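Local coordinates for penicillin-binding protein (Bacillus halodurans, PDB 3TG9) that probably works as a penicillin-binding serine hydrolase of the beta-lactamase family, its natural substrate not being established, at residues 236-239 with 240-244; 300-304 with 305-309; 174-178 with 179-183. All coordinates share one frame; numbering follows the deposited sequence.

Contact 1 (236-239 with 240-244)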
loop_
_atom_site.group_PDB
_atom_site.type_symbol
_atom_site.label_atom_id
_atom_site.label_comp_id
_atom_site.label_asym_id
_atom_site.label_seq_id
_atom_site.Cartn_x
_atom_site.Cartn_y
_atom_site.Cartn_z
ATOM N N ASP B 236 5.035 -14.343 -20.600
ATOM C CA ASP B 236 6.385 -14.427 -20.049
ATOM C C ASP B 236 6.577 -15.737 -19.242
ATOM O O ASP B 236 7.681 -16.269 -19.171
ATOM C CB ASP B 236 6.711 -13.208 -19.177
ATOM C CG ASP B 236 7.381 -12.079 -19.959
ATOM O OD1 ASP B 236 7.380 -12.122 -21.210
ATOM O OD2 ASP B 236 7.922 -11.150 -19.320
ATOM N N MET B 237 5.520 -16.251 -18.621
ATOM C CA MET B 237 5.659 -17.531 -17.920
ATOM C C MET B 237 5.767 -18.646 -18.951
ATOM O O MET B 237 6.558 -19.578 -18.799
ATOM C CB MET B 237 4.506 -17.814 -16.954
ATOM C CG MET B 237 4.763 -19.050 -16.071
ATOM S SD MET B 237 6.196 -18.798 -14.992
ATOM C CE MET B 237 6.665 -20.490 -14.577
ATOM N N MET B 238 4.984 -18.535 -20.014
ATOM C CA MET B 238 5.115 -19.458 -21.132
ATOM C C MET B 238 6.548 -19.435 -21.659
ATOM O O MET B 238 7.163 -20.471 -21.857
ATOM C CB MET B 238 4.147 -19.078 -22.246
ATOM C CG MET B 238 4.210 -20.003 -23.458
ATOM S SD MET B 238 3.573 -19.212 -24.934
ATOM C CE MET B 238 5.032 -18.331 -25.486
ATOM N N LYS B 239 7.085 -18.247 -21.889
ATOM C CA LYS B 239 8.455 -18.133 -22.381
ATOM C C LYS B 239 9.457 -18.733 -21.409
ATOM O O LYS B 239 10.529 -19.174 -21.818
ATOM C CB LYS B 239 8.833 -16.670 -22.639
ATOM C CG LYS B 239 8.092 -16.008 -23.793
ATOM C CD LYS B 239 8.633 -14.600 -24.041
ATOM C CE LYS B 239 7.689 -13.778 -24.908
ATOM N NZ LYS B 239 7.101 -14.588 -26.020
ATOM N N LEU B 240 9.135 -18.716 -20.118
ATOM C CA LEU B 240 10.072 -19.243 -19.133
ATOM C C LEU B 240 10.190 -20.769 -19.227
ATOM O O LEU B 240 11.287 -21.325 -19.147
ATOM C CB LEU B 240 9.710 -18.810 -17.706
ATOM C CG LEU B 240 10.679 -19.495 -16.733
ATOM C CD1 LEU B 240 11.307 -18.575 -15.733
ATOM C CD2 LEU B 240 10.037 -20.721 -16.071
ATOM N N TRP B 241 9.055 -21.441 -19.389
ATOM C CA TRP B 241 9.047 -22.889 -19.575
ATOM C C TRP B 241 9.788 -23.261 -20.866
ATOM O O TRP B 241 10.629 -24.162 -20.882
ATOM C CB TRP B 241 7.608 -23.400 -19.652
ATOM C CG TRP B 241 6.894 -23.515 -18.335
ATOM C CD1 TRP B 241 5.786 -22.815 -17.938
ATOM C CD2 TRP B 241 7.222 -24.394 -17.247
ATOM N NE1 TRP B 241 5.410 -23.200 -16.667
ATOM C CE2 TRP B 241 6.273 -24.169 -16.223
ATOM C CE3 TRP B 241 8.227 -25.343 -17.041
ATOM C CZ2 TRP B 241 6.296 -24.868 -15.015
ATOM C CZ3 TRP B 241 8.248 -26.037 -15.844
ATOM C CH2 TRP B 241 7.287 -25.795 -14.843
ATOM N N LEU B 242 9.456 -22.564 -21.952
ATOM C CA LEU B 242 10.095 -22.781 -23.243
ATOM C C LEU B 242 11.613 -22.696 -23.139
ATOM O O LEU B 242 12.315 -23.633 -23.501
ATOM C CB LEU B 242 9.567 -21.782 -24.267
ATOM C CG LEU B 242 8.095 -21.999 -24.622
ATOM C CD1 LEU B 242 7.612 -20.953 -25.612
ATOM C CD2 LEU B 242 7.876 -23.404 -25.172
ATOM N N ALA B 243 12.120 -21.580 -22.630
ATOM C CA ALA B 243 13.561 -21.411 -22.448
ATOM C C ALA B 243 14.176 -22.504 -21.575
ATOM O O ALA B 243 15.291 -22.955 -21.838
ATOM C CB ALA B 243 13.866 -20.035 -21.868
ATOM N N LEU B 244 13.465 -22.919 -20.529
ATOM C CA LEU B 244 13.973 -23.971 -19.655
ATOM C C LEU B 244 14.095 -25.304 -20.411
ATOM O O LEU B 244 15.152 -25.933 -20.411
ATOM C CB LEU B 244 13.084 -24.127 -18.412
ATOM C CG LEU B 244 13.459 -25.212 -17.390
ATOM C CD1 LEU B 244 14.840 -24.961 -16.771
ATOM C CD2 LEU B 244 12.395 -25.340 -16.298
#

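Contact 2 (300-304 with 305-309)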
loop_
_atom_site.group_PDB
_atom_site.type_symbol
_atom_site.label_atom_id
_atom_site.label_comp_id
_atom_site.label_asym_id
_atom_site.label_seq_id
_atom_site.Cartn_x
_atom_site.Cartn_y
_atom_site.Cartn_z
ATOM N N SER B 300 1.017 -23.151 -12.895
ATOM C CA SER B 300 1.612 -23.243 -14.217
ATOM C C SER B 300 2.322 -24.580 -14.377
ATOM O O SER B 300 2.859 -25.122 -13.409
ATOM C CB SER B 300 2.576 -22.083 -14.445
ATOM O OG SER B 300 2.826 -21.901 -15.822
ATOM N N ALA B 301 2.328 -25.105 -15.602
ATOM C CA ALA B 301 2.833 -26.445 -15.836
ATOM C C ALA B 301 3.340 -26.655 -17.252
ATOM O O ALA B 301 2.900 -25.991 -18.191
ATOM C CB ALA B 301 1.757 -27.469 -15.513
ATOM N N PHE B 302 4.276 -27.585 -17.385
ATOM C CA PHE B 302 4.746 -28.042 -18.681
ATOM C C PHE B 302 4.452 -29.538 -18.788
ATOM O O PHE B 302 4.869 -30.326 -17.939
ATOM C CB PHE B 302 6.241 -27.790 -18.825
ATOM C CG PHE B 302 6.812 -28.263 -20.131
ATOM C CD1 PHE B 302 7.367 -29.524 -20.243
ATOM C CD2 PHE B 302 6.797 -27.441 -21.249
ATOM C CE1 PHE B 302 7.895 -29.962 -21.452
ATOM C CE2 PHE B 302 7.324 -27.873 -22.461
ATOM C CZ PHE B 302 7.870 -29.132 -22.563
ATOM N N TYR B 303 3.722 -29.919 -19.828
ATOM C CA TYR B 303 3.334 -31.302 -20.022
ATOM C C TYR B 303 4.213 -31.952 -21.087
ATOM O O TYR B 303 3.998 -31.744 -22.273
ATOM C CB TYR B 303 1.857 -31.372 -20.410
ATOM C CG TYR B 303 0.955 -30.644 -19.438
ATOM C CD1 TYR B 303 0.331 -31.313 -18.399
ATOM C CD2 TYR B 303 0.736 -29.281 -19.553
ATOM C CE1 TYR B 303 -0.497 -30.648 -17.508
ATOM C CE2 TYR B 303 -0.086 -28.607 -18.659
ATOM C CZ TYR B 303 -0.699 -29.296 -17.644
ATOM O OH TYR B 303 -1.513 -28.622 -16.755
ATOM N N PRO B 304 5.213 -32.738 -20.650
ATOM C CA PRO B 304 6.234 -33.367 -21.505
ATOM C C PRO B 304 5.638 -34.187 -22.653
ATOM O O PRO B 304 6.225 -34.275 -23.732
ATOM C CB PRO B 304 6.977 -34.306 -20.542
ATOM C CG PRO B 304 6.703 -33.771 -19.175
ATOM C CD PRO B 304 5.333 -33.154 -19.241
ATOM N N THR B 305 4.476 -34.779 -22.416
ATOM C CA THR B 305 3.838 -35.628 -23.417
ATOM C C THR B 305 3.452 -34.836 -24.659
ATOM O O THR B 305 3.839 -35.178 -25.780
ATOM C CB THR B 305 2.580 -36.302 -22.847
ATOM O OG1 THR B 305 2.963 -37.438 -22.058
ATOM C CG2 THR B 305 1.646 -36.737 -23.968
ATOM N N SER B 306 2.687 -33.773 -24.449
ATOM C CA SER B 306 2.149 -33.001 -25.552
ATOM C C SER B 306 2.998 -31.768 -25.799
ATOM O O SER B 306 2.681 -30.952 -26.663
ATOM C CB SER B 306 0.707 -32.607 -25.244
ATOM O OG SER B 306 0.528 -32.427 -23.846
ATOM N N ASN B 307 4.096 -31.655 -25.058
ATOM C CA ASN B 307 4.840 -30.404 -24.996
ATOM C C ASN B 307 3.897 -29.234 -24.755
ATOM O O ASN B 307 4.034 -28.180 -25.361
ATOM C CB ASN B 307 5.671 -30.184 -26.262
ATOM C CG ASN B 307 7.087 -30.705 -26.121
ATOM O OD1 ASN B 307 8.009 -30.220 -26.778
ATOM N ND2 ASN B 307 7.271 -31.696 -25.251
ATOM N N GLY B 308 2.927 -29.442 -23.873
ATOM C CA GLY B 308 1.951 -28.418 -23.559
ATOM C C GLY B 308 2.449 -27.488 -22.473
ATOM O O GLY B 308 3.299 -27.865 -21.672
ATOM N N ILE B 309 1.936 -26.261 -22.470
ATOM C CA ILE B 309 2.220 -25.283 -21.416
ATOM C C ILE B 309 0.906 -24.654 -21.002
ATOM O O ILE B 309 0.118 -24.234 -21.852
ATOM C CB ILE B 309 3.167 -24.164 -21.895
ATOM C CG1 ILE B 309 4.547 -24.722 -22.245
ATOM C CG2 ILE B 309 3.312 -23.089 -20.831
ATOM C CD1 ILE B 309 5.464 -23.694 -22.896
#

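Contact 3 (174-178 with 179-183)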
loop_
_atom_site.group_PDB
_atom_site.type_symbol
_atom_site.label_atom_id
_atom_site.label_comp_id
_atom_site.label_asym_id
_atom_site.label_seq_id
_atom_site.Cartn_x
_atom_site.Cartn_y
_atom_site.Cartn_z
ATOM N N GLU B 174 18.375 -8.645 -9.000
ATOM C CA GLU B 174 19.255 -8.293 -10.101
ATOM C C GLU B 174 19.714 -9.542 -10.847
ATOM O O GLU B 174 19.708 -9.574 -12.080
ATOM C CB GLU B 174 20.469 -7.512 -9.594
ATOM C CG GLU B 174 20.206 -6.037 -9.386
ATOM C CD GLU B 174 21.341 -5.344 -8.658
ATOM O OE1 GLU B 174 22.156 -6.037 -8.014
ATOM O OE2 GLU B 174 21.408 -4.100 -8.715
ATOM N N TYR B 175 20.110 -10.568 -10.100
ATOM C CA TYR B 175 20.573 -11.799 -10.722
ATOM C C TYR B 175 19.487 -12.408 -11.611
ATOM O O TYR B 175 19.730 -12.725 -12.778
ATOM C CB TYR B 175 21.051 -12.821 -9.686
ATOM C CG TYR B 175 21.677 -14.039 -10.347
ATOM C CD1 TYR B 175 23.057 -14.153 -10.471
ATOM C CD2 TYR B 175 20.887 -15.047 -10.890
ATOM C CE1 TYR B 175 23.637 -15.247 -11.101
ATOM C CE2 TYR B 175 21.460 -16.149 -11.521
ATOM C CZ TYR B 175 22.835 -16.242 -11.620
ATOM O OH TYR B 175 23.419 -17.330 -12.244
ATOM N N VAL B 176 18.284 -12.552 -11.065
ATOM C CA VAL B 176 17.217 -13.245 -11.777
ATOM C C VAL B 176 16.739 -12.487 -13.008
ATOM O O VAL B 176 16.561 -13.072 -14.076
ATOM C CB VAL B 176 16.024 -13.562 -10.851
ATOM C CG1 VAL B 176 14.852 -14.103 -11.654
ATOM C CG2 VAL B 176 16.441 -14.562 -9.780
ATOM N N GLU B 177 16.527 -11.185 -12.859
ATOM C CA GLU B 177 16.074 -10.355 -13.970
ATOM C C GLU B 177 17.096 -10.376 -15.118
ATOM O O GLU B 177 16.735 -10.296 -16.300
ATOM C CB GLU B 177 15.784 -8.921 -13.475
ATOM C CG GLU B 177 14.737 -8.897 -12.339
ATOM C CD GLU B 177 14.402 -7.502 -11.807
ATOM O OE1 GLU B 177 15.305 -6.636 -11.736
ATOM O OE2 GLU B 177 13.228 -7.280 -11.428
ATOM N N ALA B 178 18.370 -10.517 -14.766
ATOM C CA ALA B 178 19.442 -10.534 -15.755
ATOM C C ALA B 178 19.699 -11.936 -16.330
ATOM O O ALA B 178 19.746 -12.120 -17.544
ATOM C CB ALA B 178 20.719 -9.966 -15.145
ATOM N N ASN B 179 19.849 -12.920 -15.449
ATOM C CA ASN B 179 20.234 -14.269 -15.850
ATOM C C ASN B 179 19.074 -15.212 -16.120
ATOM O O ASN B 179 19.275 -16.324 -16.614
ATOM C CB ASN B 179 21.146 -14.880 -14.795
ATOM C CG ASN B 179 22.409 -14.084 -14.601
ATOM O OD1 ASN B 179 23.280 -14.070 -15.465
ATOM N ND2 ASN B 179 22.515 -13.406 -13.469
ATOM N N VAL B 180 17.860 -14.786 -15.799
ATOM C CA VAL B 180 16.704 -15.644 -16.020
ATOM C C VAL B 180 15.633 -14.986 -16.878
ATOM O O VAL B 180 15.269 -15.520 -17.914
ATOM C CB VAL B 180 16.090 -16.138 -14.702
ATOM C CG1 VAL B 180 14.836 -16.945 -14.984
ATOM C CG2 VAL B 180 17.103 -16.964 -13.926
ATOM N N PHE B 181 15.121 -13.834 -16.459
ATOM C CA PHE B 181 14.112 -13.158 -17.271
ATOM C C PHE B 181 14.669 -12.729 -18.626
ATOM O O PHE B 181 13.999 -12.867 -19.645
ATOM C CB PHE B 181 13.515 -11.949 -16.546
ATOM C CG PHE B 181 12.787 -12.300 -15.280
ATOM C CD1 PHE B 181 12.373 -13.603 -15.038
ATOM C CD2 PHE B 181 12.500 -11.323 -14.339
ATOM C CE1 PHE B 181 11.704 -13.935 -13.870
ATOM C CE2 PHE B 181 11.826 -11.642 -13.171
ATOM C CZ PHE B 181 11.425 -12.942 -12.931
ATOM N N GLN B 182 15.893 -12.213 -18.630
ATOM C CA GLN B 182 16.465 -11.631 -19.835
ATOM C C GLN B 182 16.908 -12.758 -20.744
ATOM O O GLN B 182 16.626 -12.759 -21.941
ATOM C CB GLN B 182 17.670 -10.758 -19.484
ATOM C CG GLN B 182 18.020 -9.718 -20.536
ATOM C CD GLN B 182 17.178 -8.455 -20.408
ATOM O OE1 GLN B 182 15.950 -8.514 -20.285
ATOM N NE2 GLN B 182 17.839 -7.305 -20.436
ATOM N N ARG B 183 17.596 -13.720 -20.142
ATOM C CA ARG B 183 18.125 -14.879 -20.841
ATOM C C ARG B 183 17.011 -15.790 -21.366
ATOM O O ARG B 183 17.289 -16.770 -22.049
ATOM C CB ARG B 183 19.066 -15.649 -19.909
ATOM C CG ARG B 183 20.139 -16.458 -20.608
ATOM C CD ARG B 183 21.165 -16.982 -19.609
ATOM N NE ARG B 183 21.701 -18.281 -20.014
ATOM C CZ ARG B 183 22.637 -18.950 -19.345
ATOM N NH1 ARG B 183 23.152 -18.435 -18.232
ATOM N NH2 ARG B 183 23.060 -20.137 -19.786
#

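Contact 1 (236-239 with 240-244)
Met237 and Trp241, one turn apart on helix 234-245, form a Met-aromatic contact that illustrates how an i to i+4 pair can build a helix's buried side. Met237 SD lies obliquely to the indole of Trp241, 5.3 Å from the centroid of its five-membered ring and 38° off the normal. The methyl does the touching, with Met237 CE 3.6 Å from Trp241 NE1. The thioether gets there because CG stands opposite the backbone N (chi1 -171°) and the chain then bends at chi2. NE1 itself is satisfied by Ser300 OG on the adjoining strand, a bond that helps fix the rotation of the indole.

Apolar contacts continue round the helix. Met237 and Leu240 run side by side, with Met237 CE 3.7 Å from Leu240 CD2, and Phe60 of helix 58-70 packs on both. The next residue, Met238, repeats the i to i+4 spacing and brings its methyl to Leu242, CE to CD1 at 3.7 Å, while Ile309 of the sheet touches both of these residues.

Three i to i+4 backbone bonds are well formed: Trp241 N to Met237 O, Ala243 N to Lys239 O, and Leu242 N to Met238 O, the last almost straight (3.1 Å, 175° at the hydrogen). Leu240 N is shared weakly between Asp236 O and Met237 O. Leu242 CG also lies 3.3 Å from Met238 O.

Contact 2 (300-304 with 305-309)
Phe302 and Ile309 face each other across a tight beta hairpin; they form a non-hydrogen-bonded antiparallel pair, and both side chains lie on the same face of the sheet. The isoleucine does not lie over the ring but comes to its edge, near the ring plane, with Ile309 CG1 3.7 Å from Phe302 CD2. With Phe302 CG opposite its backbone N (chi1 179°), the ring leans along the strand toward the turn, where it runs alongside the side chain of Asn307. Ring and amide planes are 54° apart there, and Phe302 CZ approaches Asn307 ND2 to 3.8 Å. The same amide nitrogen makes a weak hydrogen bond of 3.2 Å to Pro304 O, a link across the turn.

Tyr303 points to the other face. Its partner Gly308 has no side chain, and the phenol presents an edge to that residue's backbone: Gly308 C lies in the ring plane, and Tyr303 CD2 is 3.6 Å from Gly308 O. This hydrogen-bonded pair is joined by Tyr303 N to Gly308 O at 2.8 Å and by Gly308 N to Tyr303 O at 3.0 Å. Asn307 and Gly308 together face Tyr303, forming a G1 beta bulge, and Asn307 takes the left-handed backbone conformation (phi 48°) that turns the chain into the returning strand.

Strands 296-303 and 308-314 sit inside the large antiparallel sheet, flanked by strands 284-293 and 18-24. Trp241, Leu242 and Met245 of helix 234-245 pack on the Phe302 and Ile309 face. On the Tyr303 face, helix 320-330 contributes Met324 and Glu328, whose OE1 is hydrogen-bonded to Tyr303 OH.

Contact 3 (174-178 with 179-183)
Asn179 grips the carbonyl of Tyr175 twice and sets its amide nitrogen over the face of the tyrosine ring. Its backbone N gives Tyr175 O a short bond of 2.7 Å, nearly straight. From the side chain, Asn179 ND2 adds a second bond to Tyr175 O of 2.9 Å, bent to 133° and reaching the acceptor from out of the amide plane. Since CG lies beside its own backbone N (chi1 -60°), the amide folds back over the preceding turn. There ND2 rests 3.0 Å above the plane of the Tyr175 ring, over its centre, and Asn179 CB makes a CH-pi contact with the same ring. The two side chains cross at about a right angle, with amide and ring planes 39° apart. Tyr175 OH has its partner elsewhere, in Gln67 OE1 of helix 58-70, and the NE2 of that glutamine donates to Asn179 O.

The next acceptor is shared as well. Val176 O receives both Val180 N at 2.8 Å and Phe181 N at 2.9 Å, the switch from i+4 to i+5 bonding that marks a pi-type turn, here widening the last stretch of helix 172-182. The i+5 pattern continues in a weak bond from Gln182 N to Glu177 O of 3.1 Å.

At this wider turn Phe181 packs against Val176. Val176 CG1 lies over one face of the Phe181 ring, offset toward its rim and 4.0 Å from the centroid, a CH-pi contact. Glu177 CG comes to the same ring, 3.9 Å from Phe181 CD2, while its carboxylate leads off to accept a hydrogen bond at OE2 from Tyr191 N. Phe60 of helix 58-70 meets the Phe181 ring nearly perpendicularly.

In the fold
Along the chain the order is contact 3, contact 1, contact 2; in space contact 1 lies between the others, its centre 13 Å from that of contact 3 and 11 Å from that of contact 2. Contacts 2 and 3 are 23 Å apart between centres and do not touch. Helix 234-245 packs on the large antiparallel sheet, with Leu242 against Ile309 and Trp241 against Phe302, and meets helix 172-182 where Leu240 touches Val180. Helix 58-70 packs against contacts 1 and 3; Ser55 and Lys58, at its start, fit the SxxK pattern of penicillin-binding proteins. Helix 234-245 thus links the sheet to the helical region; in this family the active site typically lies between the two.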